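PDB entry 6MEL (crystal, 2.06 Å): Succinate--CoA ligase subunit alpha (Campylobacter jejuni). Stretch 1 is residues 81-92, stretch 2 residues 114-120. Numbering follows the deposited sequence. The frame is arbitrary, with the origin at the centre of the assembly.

Stretch 1, residues 81-92: SVIEAADAGIKL
Stretch 2 114-120: KKGMKII

Both stretches follow a similar course: a glycine is the first residue to leave helical phi/psi, and a strand is reached a few residues later. Residues 81-87 continue a helix that begins earlier, held by bonds such as Ala86 N to Val82 O (3.0 Å). Gly89 (phi/psi 100/11) leaves helical angles through a Schellman motif, with Ile90 N bonded back to Ala85 O at 3.0 Å; at these angles a CB would jam against the preceding carbonyl oxygen. Ile90 (-59/140) is extended, Lys91 (-102/-21) is not, and Leu92 begins the strand. In the second stretch Gly116 (80/22) plays the same part after the helix that carries Lys114, and Met117 (-94/130) leads into strand 118-120.

Lys91 lies beside Met117 (CA-CA 4.3 Å), and Leu92 forms a parallel bridge with Lys118 (CA-CA 4.7 Å). A single direct hydrogen bond links the stretches, from Lys118 N to Lys91 O (2.9 Å, 164° at the hydrogen). One step on, Leu92 CA approaches Lys118 O at 3.3 Å in a CA-H...O contact. Leu92 (-148/121) and Lys118 (-90/153) have extended backbones and direct their CB atoms to the same face of the sheet.

Met117 is the centre of the packing. Its t, t, p rotamer (-173°, 174°, 81°) extends the chain as far as SD and then bends the methyl, so that SD lies 3.7 Å from Ala85 CB and 3.8 Å from Ile90 CG2, while CE reaches Val82 CG1 at 3.7 Å and Ala86 CB at 3.9 Å. The short alanine side chains let the thioether lie close to the helix, with Met117 SD 3.5 Å from Ala86 N. Met117 CG sits 3.1 Å from Ile90 O. Val82 (t) also places CG1 3.9 Å from CD1 of Ile119 (m, t), extending the apolar contact. Ile90 is m, m; its CB points sideways and its end leads away.

Leu92 (t, p) brings CD1 to 3.8 Å from CD1 of Ile120 (m, t) and 4.0 Å from Lys118 CB, so aliphatic carbon covers the bridge. The Lys118 side chain (-57°, 158°, 144°, 93°) leads away at its end, its last two torsions lying between wells.

At the exposed margin, Lys115 (m, m, m, t) points its CB toward the first helix, with Lys115 CB 3.7 Å from Ala86 O and Lys115 CG 4.1 Å from Ala86 CB. A water accepts a weak bond from Lys115 NZ (3.4 Å) and donates to Asp87 OD1 (2.6 Å), joining opposite charges indirectly; Asp87 is t, with chi2 69°. Lys91 (m, m, t, t) starts away but curls back, leaving NZ 3.9 Å from Lys115 O.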

# COMPACT_ATOMS: atom_id res chain seq x y z
N SER A 81 4.16 -8.06 18.35
CA SER A 81 2.89 -8.41 19.05
C SER A 81 2.22 -9.61 18.38
O SER A 81 1.63 -10.45 19.10
CB SER A 81 1.93 -7.23 19.17
OG SER A 81 2.46 -6.28 20.08
N VAL A 82 2.35 -9.74 17.05
CA VAL A 82 1.83 -10.91 16.36
C VAL A 82 2.64 -12.15 16.77
O VAL A 82 2.07 -13.21 17.09
CB VAL A 82 1.82 -10.70 14.83
CG1 VAL A 82 1.53 -12.02 14.10
CG2 VAL A 82 0.82 -9.63 14.45
N ILE A 83 3.97 -12.02 16.79
CA ILE A 83 4.86 -13.09 17.21
C ILE A 83 4.55 -13.50 18.66
O ILE A 83 4.49 -14.66 18.94
CB ILE A 83 6.33 -12.68 17.00
CG1 ILE A 83 6.66 -12.66 15.51
CG2 ILE A 83 7.28 -13.61 17.76
CD1 ILE A 83 8.02 -12.05 15.20
N GLU A 84 4.38 -12.53 19.56
CA GLU A 84 4.04 -12.80 20.95
C GLU A 84 2.74 -13.63 21.07
O GLU A 84 2.66 -14.61 21.79
CB GLU A 84 3.88 -11.48 21.69
CG GLU A 84 3.61 -11.66 23.18
CD GLU A 84 3.54 -10.39 23.99
OE1 GLU A 84 3.59 -9.24 23.39
OE2 GLU A 84 3.36 -10.53 25.22
N ALA A 85 1.72 -13.22 20.34
CA ALA A 85 0.45 -13.92 20.31
C ALA A 85 0.63 -15.36 19.85
O ALA A 85 0.09 -16.28 20.47
CB ALA A 85 -0.54 -13.18 19.44
N ALA A 86 1.39 -15.55 18.77
CA ALA A 86 1.61 -16.86 18.23
C ALA A 86 2.39 -17.72 19.22
O ALA A 86 2.07 -18.91 19.41
CB ALA A 86 2.31 -16.79 16.90
N ASP A 87 3.40 -17.12 19.85
CA ASP A 87 4.20 -17.83 20.85
C ASP A 87 3.34 -18.31 22.03
O ASP A 87 3.57 -19.36 22.57
CB ASP A 87 5.37 -16.99 21.37
CG ASP A 87 6.47 -17.87 21.95
OD1 ASP A 87 7.13 -18.58 21.13
OD2 ASP A 87 6.66 -17.84 23.21
N ALA A 88 2.33 -17.54 22.42
CA ALA A 88 1.52 -17.87 23.61
C ALA A 88 0.40 -18.88 23.31
O ALA A 88 -0.31 -19.25 24.23
CB ALA A 88 0.88 -16.61 24.14
N GLY A 89 0.14 -19.22 22.05
CA GLY A 89 -0.95 -20.17 21.71
C GLY A 89 -2.25 -19.50 21.23
O GLY A 89 -3.26 -20.19 21.04
N ILE A 90 -2.24 -18.19 20.94
CA ILE A 90 -3.39 -17.58 20.27
C ILE A 90 -3.65 -18.26 18.92
O ILE A 90 -2.72 -18.54 18.20
CB ILE A 90 -3.20 -16.06 20.14
CG1 ILE A 90 -3.09 -15.40 21.51
CG2 ILE A 90 -4.31 -15.44 19.30
CD1 ILE A 90 -4.36 -15.51 22.36
N LYS A 91 -4.94 -18.48 18.59
CA LYS A 91 -5.33 -19.17 17.36
C LYS A 91 -5.80 -18.20 16.26
O LYS A 91 -5.72 -18.53 15.10
CB LYS A 91 -6.40 -20.21 17.66
CG LYS A 91 -5.91 -21.36 18.54
CD LYS A 91 -4.60 -21.98 18.07
CE LYS A 91 -3.90 -22.83 19.12
NZ LYS A 91 -2.44 -22.89 18.88
N LEU A 92 -6.21 -17.00 16.63
CA LEU A 92 -6.70 -15.99 15.71
C LEU A 92 -6.31 -14.62 16.29
O LEU A 92 -6.65 -14.29 17.41
CB LEU A 92 -8.22 -16.09 15.54
CG LEU A 92 -8.82 -15.03 14.60
CD1 LEU A 92 -8.35 -15.25 13.17
CD2 LEU A 92 -10.34 -15.03 14.62
N LYS A 114 3.72 -21.25 11.37
CA LYS A 114 4.33 -22.40 11.98
C LYS A 114 3.59 -22.76 13.27
O LYS A 114 3.39 -23.91 13.57
CB LYS A 114 5.79 -22.16 12.33
CG LYS A 114 6.39 -23.35 13.07
CD LYS A 114 7.87 -23.30 13.24
CE LYS A 114 8.29 -22.61 14.50
NZ LYS A 114 9.73 -22.78 14.73
N LYS A 115 3.17 -21.76 14.04
CA LYS A 115 2.49 -22.07 15.32
C LYS A 115 1.00 -22.42 15.13
O LYS A 115 0.35 -22.76 16.10
CB LYS A 115 2.62 -20.88 16.28
CG LYS A 115 4.07 -20.48 16.55
CD LYS A 115 4.93 -21.58 17.13
CE LYS A 115 4.31 -22.15 18.40
NZ LYS A 115 5.23 -23.14 18.98
N GLY A 116 0.45 -22.30 13.92
CA GLY A 116 -0.99 -22.55 13.67
C GLY A 116 -1.89 -21.37 14.05
O GLY A 116 -3.03 -21.56 14.31
N MET A 117 -1.36 -20.14 14.12
CA MET A 117 -2.19 -18.96 14.40
C MET A 117 -2.62 -18.34 13.08
O MET A 117 -1.81 -18.05 12.24
CB MET A 117 -1.44 -17.89 15.21
CG MET A 117 -2.33 -16.75 15.65
SD MET A 117 -1.45 -15.60 16.74
CE MET A 117 -0.61 -14.68 15.46
N LYS A 118 -3.92 -18.07 12.93
CA LYS A 118 -4.40 -17.32 11.79
C LYS A 118 -4.40 -15.84 12.12
O LYS A 118 -4.58 -15.45 13.28
CB LYS A 118 -5.81 -17.78 11.46
CG LYS A 118 -5.97 -19.27 11.18
CD LYS A 118 -7.45 -19.62 11.42
CE LYS A 118 -8.05 -20.65 10.49
NZ LYS A 118 -7.94 -22.00 11.09
N ILE A 119 -4.26 -15.02 11.09
CA ILE A 119 -4.27 -13.57 11.22
C ILE A 119 -5.38 -13.00 10.36
O ILE A 119 -5.65 -13.47 9.24
CB ILE A 119 -2.90 -13.01 10.79
CG1 ILE A 119 -1.75 -13.45 11.69
CG2 ILE A 119 -2.95 -11.50 10.64
CD1 ILE A 119 -0.40 -13.40 11.01
N ILE A 120 -6.02 -11.94 10.86
CA ILE A 120 -6.88 -11.06 10.09
C ILE A 120 -6.26 -9.68 10.15
O ILE A 120 -6.10 -9.11 11.20
CB ILE A 120 -8.32 -11.06 10.64
CG1 ILE A 120 -8.97 -12.44 10.46
CG2 ILE A 120 -9.15 -9.96 10.03
CD1 ILE A 120 -10.29 -12.60 11.21
O HOH W 1 6.76 -21.19 21.35